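Local coordinates for alpha,alpha-trehalose-phosphate synthase (UDP-forming) (Burkholderia multivorans, PDB 5UOF), which belongs to glycosyltransferase family 20 and has the GT-B architecture, two Rossmann-like domains facing each other across a cleft, at residues R87-N91 against A92-P96; D199-A202 against F203-Y206; P295-Q298 against G299-L303. All coordinates share one frame; numbering follows the deposited sequence.

Interaction 1 (R87-N91 against A92-P96); sequences RGFSN and ATLWP. With EDO (1,2-ethanediol), chain J.
The Phe89 ring meets two residues of the next helical turn, both at a slant to its plane: Thr93 CG2 lies 3.6 Å from Phe89 CE1, and Leu94 CG approaches Phe89 CE2, though less certainly, since Leu94 was modelled in two conformers. The indole of Trp95 carries a 1,2-ethanediol on one face, with the diol's C2 3.5 Å above the ring plane and over its centre, while Pro96 CD lies in plane at the edge. The same diol bridges back to the preceding turn through a weak hydrogen bond of 3.2 Å from its O1 to Asn91 OD1. The amide has protein partners too: ND2 donates to Tyr86 O and OD1 is hydrogen-bonded to Tyr141 OH. Phe89 keeps CG anti to N (chi1 170°), which swings its ring back alongside Thr93 and Leu94 although the CB starts off facing away from 92-96.

These residues form the first turns of helix 89-98, with Gly88 at the N-cap and its carbonyl accepting from Ala92 N. The helix then widens into a pi-type turn. Phe89 O takes two donors, Thr93 N at 2.8 Å and Leu94 N at 3.1 Å, the second straighter (162° against 141° at the hydrogen), and Trp95 N reaches Ser90 O at 2.8 Å. Pro96 has no N-H to offer, and its CD sits 3.2 Å from Asn91 O, where the helix kinks. Beyond the turn, Phe89 meets the rings of Tyr112 and Tyr115 on helix 109-127, and Trp95 stacks on His99 and touches Asp275.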
loop_
_atom_site.group_PDB
_atom_site.type_symbol
_atom_site.label_atom_id
_atom_site.label_comp_id
_atom_site.label_asym_id
_atom_site.label_seq_id
_atom_site.Cartn_x
_atom_site.Cartn_y
_atom_site.Cartn_z
ATOM N N ARG A 87 4.964 -16.887 15.110
ATOM C CA ARG A 87 4.794 -17.563 13.822
ATOM C C ARG A 87 3.329 -17.604 13.440
ATOM O O ARG A 87 2.795 -18.625 12.994
ATOM C CB ARG A 87 5.387 -18.966 13.858
ATOM C CG ARG A 87 6.865 -19.002 14.179
ATOM C CD ARG A 87 7.436 -20.402 14.054
ATOM N NE ARG A 87 7.411 -20.879 12.675
ATOM C CZ ARG A 87 6.608 -21.839 12.225
ATOM N NH1 ARG A 87 5.761 -22.444 13.050
ATOM N NH2 ARG A 87 6.658 -22.199 10.950
ATOM N N GLY A 88 2.650 -16.478 13.647
ATOM C CA GLY A 88 1.239 -16.410 13.345
ATOM C C GLY A 88 0.831 -15.050 12.826
ATOM O O GLY A 88 1.463 -14.509 11.923
ATOM N N PHE A 89 -0.191 -14.466 13.445
ATOM C CA PHE A 89 -0.848 -13.291 12.875
ATOM C C PHE A 89 0.077 -12.076 12.818
ATOM O O PHE A 89 0.068 -11.332 11.828
ATOM C CB PHE A 89 -2.105 -12.971 13.694
ATOM C CG PHE A 89 -2.732 -11.644 13.361
ATOM C CD1 PHE A 89 -3.571 -11.513 12.256
ATOM C CD2 PHE A 89 -2.490 -10.534 14.155
ATOM C CE1 PHE A 89 -4.143 -10.290 11.950
ATOM C CE2 PHE A 89 -3.068 -9.307 13.867
ATOM C CZ PHE A 89 -3.893 -9.177 12.750
ATOM N N SER A 90 0.885 -11.853 13.862
ATOM C CA SER A 90 1.743 -10.666 13.915
ATOM C C SER A 90 2.702 -10.629 12.735
ATOM O O SER A 90 2.895 -9.590 12.097
ATOM C CB SER A 90 2.550 -10.637 15.215
ATOM O OG SER A 90 1.736 -10.539 16.354
ATOM N N ASN A 91 3.340 -11.755 12.449
ATOM C CA ASN A 91 4.333 -11.749 11.381
ATOM C C ASN A 91 3.760 -12.151 10.029
ATOM O O ASN A 91 4.313 -11.756 8.993
ATOM C CB ASN A 91 5.507 -12.656 11.757
ATOM C CG ASN A 91 6.418 -12.016 12.810
ATOM O OD1 ASN A 91 6.682 -10.807 12.771
ATOM N ND2 ASN A 91 6.887 -12.816 13.756
ATOM N N ALA A 92 2.663 -12.902 10.006
ATOM C CA ALA A 92 2.054 -13.276 8.735
ATOM C C ALA A 92 1.121 -12.211 8.185
ATOM O O ALA A 92 0.886 -12.194 6.976
ATOM C CB ALA A 92 1.274 -14.595 8.868
ATOM N N THR A 93 0.577 -11.337 9.034
ATOM C CA THR A 93 -0.404 -10.350 8.587
ATOM C C THR A 93 0.008 -8.931 8.947
ATOM O O THR A 93 0.115 -8.085 8.060
ATOM C CB THR A 93 -1.797 -10.648 9.182
ATOM O OG1 THR A 93 -2.182 -11.990 8.885
ATOM C CG2 THR A 93 -2.843 -9.705 8.598
ATOM N N LEU A 94 0.236 -8.643 10.230
ATOM C CA LEU A 94 0.529 -7.277 10.656
ATOM C C LEU A 94 1.819 -6.767 10.036
ATOM O O LEU A 94 1.844 -5.729 9.361
ATOM C CB LEU A 94 0.642 -7.208 12.179
ATOM C CG LEU A 94 -0.650 -7.218 12.973
ATOM C CD1 LEU A 94 -0.365 -6.921 14.436
ATOM C CD2 LEU A 94 -1.616 -6.206 12.377
ATOM N N TRP A 95 2.912 -7.488 10.266
ATOM C CA TRP A 95 4.208 -7.024 9.771
ATOM C C TRP A 95 4.199 -6.736 8.276
ATOM O O TRP A 95 4.606 -5.628 7.888
ATOM C CB TRP A 95 5.311 -8.024 10.144
ATOM C CG TRP A 95 6.680 -7.496 9.818
ATOM C CD1 TRP A 95 7.517 -6.820 10.656
ATOM C CD2 TRP A 95 7.352 -7.580 8.558
ATOM N NE1 TRP A 95 8.676 -6.480 9.995
ATOM C CE2 TRP A 95 8.598 -6.932 8.706
ATOM C CE3 TRP A 95 7.020 -8.136 7.318
ATOM C CZ2 TRP A 95 9.514 -6.833 7.663
ATOM C CZ3 TRP A 95 7.931 -8.034 6.280
ATOM C CH2 TRP A 95 9.168 -7.388 6.465
ATOM N N PRO A 96 3.755 -7.636 7.385
ATOM C CA PRO A 96 3.826 -7.276 5.960
ATOM C C PRO A 96 2.932 -6.104 5.589
ATOM O O PRO A 96 3.354 -5.255 4.790
ATOM C CB PRO A 96 3.423 -8.573 5.237
ATOM C CG PRO A 96 2.678 -9.381 6.264
ATOM C CD PRO A 96 3.364 -9.050 7.558
HETATM C C1 EDO J . 9.373 -10.574 10.462
HETATM O O1 EDO J . 8.323 -11.450 10.041
HETATM C C2 EDO J . 10.094 -10.059 9.226
HETATM O O2 EDO J . 10.530 -11.170 8.435
#

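Interaction 2 (D199-A202 against F203-Y206); sequences DRQA and FTDY
Arg200 O is gripped twice by one residue: Thr204 N donates to it at 3.0 Å, with 166° at the hydrogen, and Thr204 OG1 donates to the same Arg200 O, also at 3.0 Å. The hydroxyl stands above the carbonyl plane, clear of the lone-pair directions, whereas the N-H is tilted from that plane by a smaller amount. Thr204 OG1 can do this because it lies anti to its own carbonyl carbon (chi1 -60°), which aims it back along the helix; the hydroxyl's proton is thereby given to the carbonyl of the preceding turn.

A second i/i+4 link runs from Gln201 to Asp205. The glutamine chain bends at chi2, and NE2 reaches Asp205 OD1 at 2.9 Å, leaving in the amide plane but arriving above the carboxylate plane; the two planes are 47° apart. On its other side the amide is fixed by Arg200 NH2, 2.9 Å from Gln201 OE1, so arginine, glutamine and aspartate form a polar chain along helix 197-209, which follows strand 191-194 of the ten-stranded sheet. Asp197 adds a salt bridge to Arg200 NE.

Asp205 also has a charged partner across the dimer interface: its OD2 forms a salt bridge with Arg209 NH1 of the second subunit. Inward, the Phe203 ring meets Phe194 and packs on helix 179-186, while Tyr206 OH bonds to His179 ND1.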
loop_
_atom_site.group_PDB
_atom_site.type_symbol
_atom_site.label_atom_id
_atom_site.label_comp_id
_atom_site.label_asym_id
_atom_site.label_seq_id
_atom_site.Cartn_x
_atom_site.Cartn_y
_atom_site.Cartn_z
ATOM N N ASP A 199 3.556 8.419 10.554
ATOM C CA ASP A 199 2.888 7.319 11.245
ATOM C C ASP A 199 1.783 7.850 12.151
ATOM O O ASP A 199 0.666 7.322 12.171
ATOM C CB ASP A 199 3.904 6.518 12.073
ATOM C CG ASP A 199 5.013 5.927 11.231
ATOM O OD1 ASP A 199 4.707 5.345 10.168
ATOM O OD2 ASP A 199 6.190 6.048 11.638
ATOM N N ARG A 200 2.095 8.888 12.925
ATOM C CA ARG A 200 1.098 9.518 13.785
ATOM C C ARG A 200 -0.100 10.003 12.979
ATOM O O ARG A 200 -1.255 9.813 13.389
ATOM C CB ARG A 200 1.745 10.681 14.546
ATOM C CG ARG A 200 0.793 11.465 15.431
ATOM C CD ARG A 200 1.280 12.892 15.677
ATOM N NE ARG A 200 1.391 13.638 14.425
ATOM C CZ ARG A 200 0.349 14.126 13.753
ATOM N NH1 ARG A 200 -0.885 13.949 14.212
ATOM N NH2 ARG A 200 0.540 14.786 12.619
ATOM N N GLN A 201 0.155 10.626 11.824
ATOM C CA GLN A 201 -0.938 11.145 11.009
ATOM C C GLN A 201 -1.762 10.025 10.391
ATOM O O GLN A 201 -2.977 10.177 10.237
ATOM C CB GLN A 201 -0.402 12.060 9.908
ATOM C CG GLN A 201 -1.508 12.802 9.164
ATOM C CD GLN A 201 -2.252 13.791 10.052
ATOM O OE1 GLN A 201 -1.642 14.676 10.656
ATOM N NE2 GLN A 201 -3.573 13.655 10.127
ATOM N N ALA A 202 -1.125 8.907 10.016
ATOM C CA ALA A 202 -1.877 7.776 9.473
ATOM C C ALA A 202 -2.890 7.257 10.484
ATOM O O ALA A 202 -4.042 6.963 10.136
ATOM C CB ALA A 202 -0.920 6.654 9.060
ATOM N N PHE A 203 -2.472 7.129 11.745
ATOM C CA PHE A 203 -3.382 6.688 12.795
ATOM C C PHE A 203 -4.493 7.711 13.007
ATOM O O PHE A 203 -5.675 7.357 13.086
ATOM C CB PHE A 203 -2.585 6.454 14.079
ATOM C CG PHE A 203 -3.411 5.992 15.244
ATOM C CD1 PHE A 203 -3.884 4.689 15.304
ATOM C CD2 PHE A 203 -3.691 6.852 16.300
ATOM C CE1 PHE A 203 -4.644 4.256 16.387
ATOM C CE2 PHE A 203 -4.448 6.423 17.389
ATOM C CZ PHE A 203 -4.926 5.122 17.430
ATOM N N THR A 204 -4.122 8.992 13.089
ATOM C CA THR A 204 -5.106 10.055 13.260
ATOM C C THR A 204 -6.097 10.079 12.102
ATOM O O THR A 204 -7.305 10.245 12.311
ATOM C CB THR A 204 -4.387 11.402 13.391
ATOM O OG1 THR A 204 -3.521 11.357 14.532
ATOM C CG2 THR A 204 -5.380 12.522 13.591
ATOM N N ASP A 205 -5.598 9.904 10.875
ATOM C CA ASP A 205 -6.472 9.849 9.707
ATOM C C ASP A 205 -7.510 8.745 9.844
ATOM O O ASP A 205 -8.682 8.945 9.516
ATOM C CB ASP A 205 -5.655 9.622 8.435
ATOM C CG ASP A 205 -4.979 10.887 7.929
ATOM O OD1 ASP A 205 -5.275 11.986 8.441
ATOM O OD2 ASP A 205 -4.146 10.771 7.004
ATOM N N TYR A 206 -7.089 7.563 10.295
ATOM C CA TYR A 206 -8.040 6.471 10.474
ATOM C C TYR A 206 -9.145 6.879 11.437
ATOM O O TYR A 206 -10.335 6.712 11.146
ATOM C CB TYR A 206 -7.321 5.213 10.979
ATOM C CG TYR A 206 -8.211 3.973 11.017
ATOM C CD1 TYR A 206 -9.080 3.742 12.080
ATOM C CD2 TYR A 206 -8.162 3.025 9.998
ATOM C CE1 TYR A 206 -9.882 2.612 12.113
ATOM C CE2 TYR A 206 -8.970 1.896 10.026
ATOM C CZ TYR A 206 -9.826 1.698 11.087
ATOM O OH TYR A 206 -10.630 0.582 11.122
#

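Interaction 3 (P295-Q298 against G299-L303); sequences PGWQ and GRVSL
Two side-chain torsions bring Trp297 and Val301 together: Trp297 holds CG anti to its carbonyl carbon (chi1 -84°), and Val301 sets CG1 between its backbone N and carbonyl carbon (chi1 59°). The result is an apolar meeting in which Trp297 CE3 lies 3.9 Å from Val301 CB, the valine approaching the indole at a slant and the two side chains crossing at about a right angle. Arg300 borders the same corner of the ring. Its CB is 3.8 Å from Trp297 CE3, and Arg300 O lies in the ring plane at the indole edge, 3.7 Å from Trp297 CZ3.

The backbone turn brings the three residues close. Arg300 N donates to Trp297 O at 3.0 Å with 154° at the hydrogen, closing a type II beta turn over Gln298 and Gly299. Gly299 takes the third position with positive phi, a conformation that a residue lacking a side chain adopts easily. Just before it, Gln298 N bonds to Pro295 O within a short 3-10 segment, so two tight turns follow one another between helix 280-293 and strand 301-306. Val301 CG1 also comes within 3.4 Å of Trp297 O.

The arginine chain then runs outward, bending at chi3, and Arg300 CD passes 3.3 Å from Gly296 O. Gln298 NE2 is tied to Leu291 O, which pins the turn to the end of the helix. The indole also packs on Leu427 of helix 416-428 and on Lys266 of strand 266-271. One hydrogen bond closes the beta turn across the two segments, and the remaining contact between them is largely apolar, the indole against Val301 and the CB of Arg300; the arginine itself is exposed.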
loop_
_atom_site.group_PDB
_atom_site.type_symbol
_atom_site.label_atom_id
_atom_site.label_comp_id
_atom_site.label_asym_id
_atom_site.label_seq_id
_atom_site.Cartn_x
_atom_site.Cartn_y
_atom_site.Cartn_z
ATOM N N PRO A 295 32.033 2.781 -15.860
ATOM C CA PRO A 295 32.945 1.631 -15.800
ATOM C C PRO A 295 34.296 1.959 -15.206
ATOM O O PRO A 295 35.025 1.030 -14.841
ATOM C CB PRO A 295 33.058 1.190 -17.265
ATOM C CG PRO A 295 32.647 2.381 -18.063
ATOM C CD PRO A 295 31.639 3.111 -17.243
ATOM N N GLY A 296 34.648 3.240 -15.080
ATOM C CA GLY A 296 35.855 3.606 -14.362
ATOM C C GLY A 296 35.838 3.184 -12.909
ATOM O O GLY A 296 36.901 3.080 -12.291
ATOM N N TRP A 297 34.656 2.930 -12.349
ATOM C CA TRP A 297 34.578 2.444 -10.979
ATOM C C TRP A 297 34.865 0.955 -10.857
ATOM O O TRP A 297 35.066 0.467 -9.736
ATOM C CB TRP A 297 33.205 2.771 -10.373
ATOM C CG TRP A 297 33.196 4.168 -9.839
ATOM C CD1 TRP A 297 32.467 5.225 -10.302
ATOM C CD2 TRP A 297 34.012 4.674 -8.781
ATOM N NE1 TRP A 297 32.765 6.358 -9.577
ATOM C CE2 TRP A 297 33.712 6.047 -8.639
ATOM C CE3 TRP A 297 34.959 4.095 -7.924
ATOM C CZ2 TRP A 297 34.336 6.858 -7.680
ATOM C CZ3 TRP A 297 35.581 4.905 -6.976
ATOM C CH2 TRP A 297 35.263 6.273 -6.867
ATOM N N GLN A 298 34.879 0.222 -11.963
ATOM C CA GLN A 298 35.168 -1.203 -11.905
ATOM C C GLN A 298 36.586 -1.437 -11.409
ATOM O O GLN A 298 37.543 -0.852 -11.923
ATOM C CB GLN A 298 34.957 -1.830 -13.287
ATOM C CG GLN A 298 33.472 -1.930 -13.641
ATOM C CD GLN A 298 33.237 -2.498 -15.027
ATOM O OE1 GLN A 298 33.964 -3.383 -15.478
ATOM N NE2 GLN A 298 32.230 -1.975 -15.718
ATOM N N GLY A 299 36.715 -2.282 -10.384
ATOM C CA GLY A 299 37.993 -2.518 -9.748
ATOM C C GLY A 299 38.437 -1.444 -8.776
ATOM O O GLY A 299 39.549 -1.540 -8.238
ATOM N N ARG A 300 37.620 -0.418 -8.547
ATOM C CA ARG A 300 37.988 0.694 -7.691
ATOM C C ARG A 300 37.034 0.883 -6.522
ATOM O O ARG A 300 37.233 1.801 -5.721
ATOM C CB ARG A 300 38.066 1.991 -8.504
ATOM C CG ARG A 300 39.119 1.928 -9.614
ATOM C CD ARG A 300 39.390 3.304 -10.196
ATOM N NE ARG A 300 40.258 4.103 -9.334
ATOM C CZ ARG A 300 41.550 4.317 -9.568
ATOM N NH1 ARG A 300 42.265 5.056 -8.729
ATOM N NH2 ARG A 300 42.127 3.799 -10.645
ATOM N N VAL A 301 35.994 0.059 -6.420
ATOM C CA VAL A 301 35.038 0.122 -5.320
ATOM C C VAL A 301 34.489 -1.281 -5.120
ATOM O O VAL A 301 34.395 -2.069 -6.064
ATOM C CB VAL A 301 33.905 1.144 -5.606
ATOM C CG1 VAL A 301 33.162 0.780 -6.886
ATOM C CG2 VAL A 301 32.928 1.238 -4.441
ATOM N N SER A 302 34.140 -1.601 -3.879
ATOM C CA SER A 302 33.481 -2.856 -3.559
ATOM C C SER A 302 32.305 -2.597 -2.636
ATOM O O SER A 302 32.345 -1.712 -1.779
ATOM C CB SER A 302 34.425 -3.849 -2.867
ATOM O OG SER A 302 35.442 -4.282 -3.754
ATOM N N LEU A 303 31.268 -3.398 -2.807
ATOM C CA LEU A 303 30.114 -3.370 -1.925
ATOM C C LEU A 303 30.235 -4.529 -0.945
ATOM O O LEU A 303 30.410 -5.675 -1.359
ATOM C CB LEU A 303 28.813 -3.472 -2.731
ATOM C CG LEU A 303 27.539 -3.775 -1.925
ATOM C CD1 LEU A 303 27.235 -2.643 -0.951
ATOM C CD2 LEU A 303 26.361 -3.987 -2.901
#

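Overall arrangement
The three contacts follow one another along the chain and do not touch; the nearest atoms of interactions 1 and 2 are about 11 Å apart. Both lie in the half built on the ten-stranded mixed sheet, on helices 89-98 and 197-209, with centres about 21 Å apart. Interaction 3 belongs to the other half, where strand 301-306 sits in the six-stranded parallel sheet between 266-271 and 343-346; its centre is about 40 Å from interaction 1 and 44 Å from interaction 2. Interaction 1 thus lies where the two halves meet, interaction 2 at the dimer interface, and interaction 3 at the outer surface of the second half.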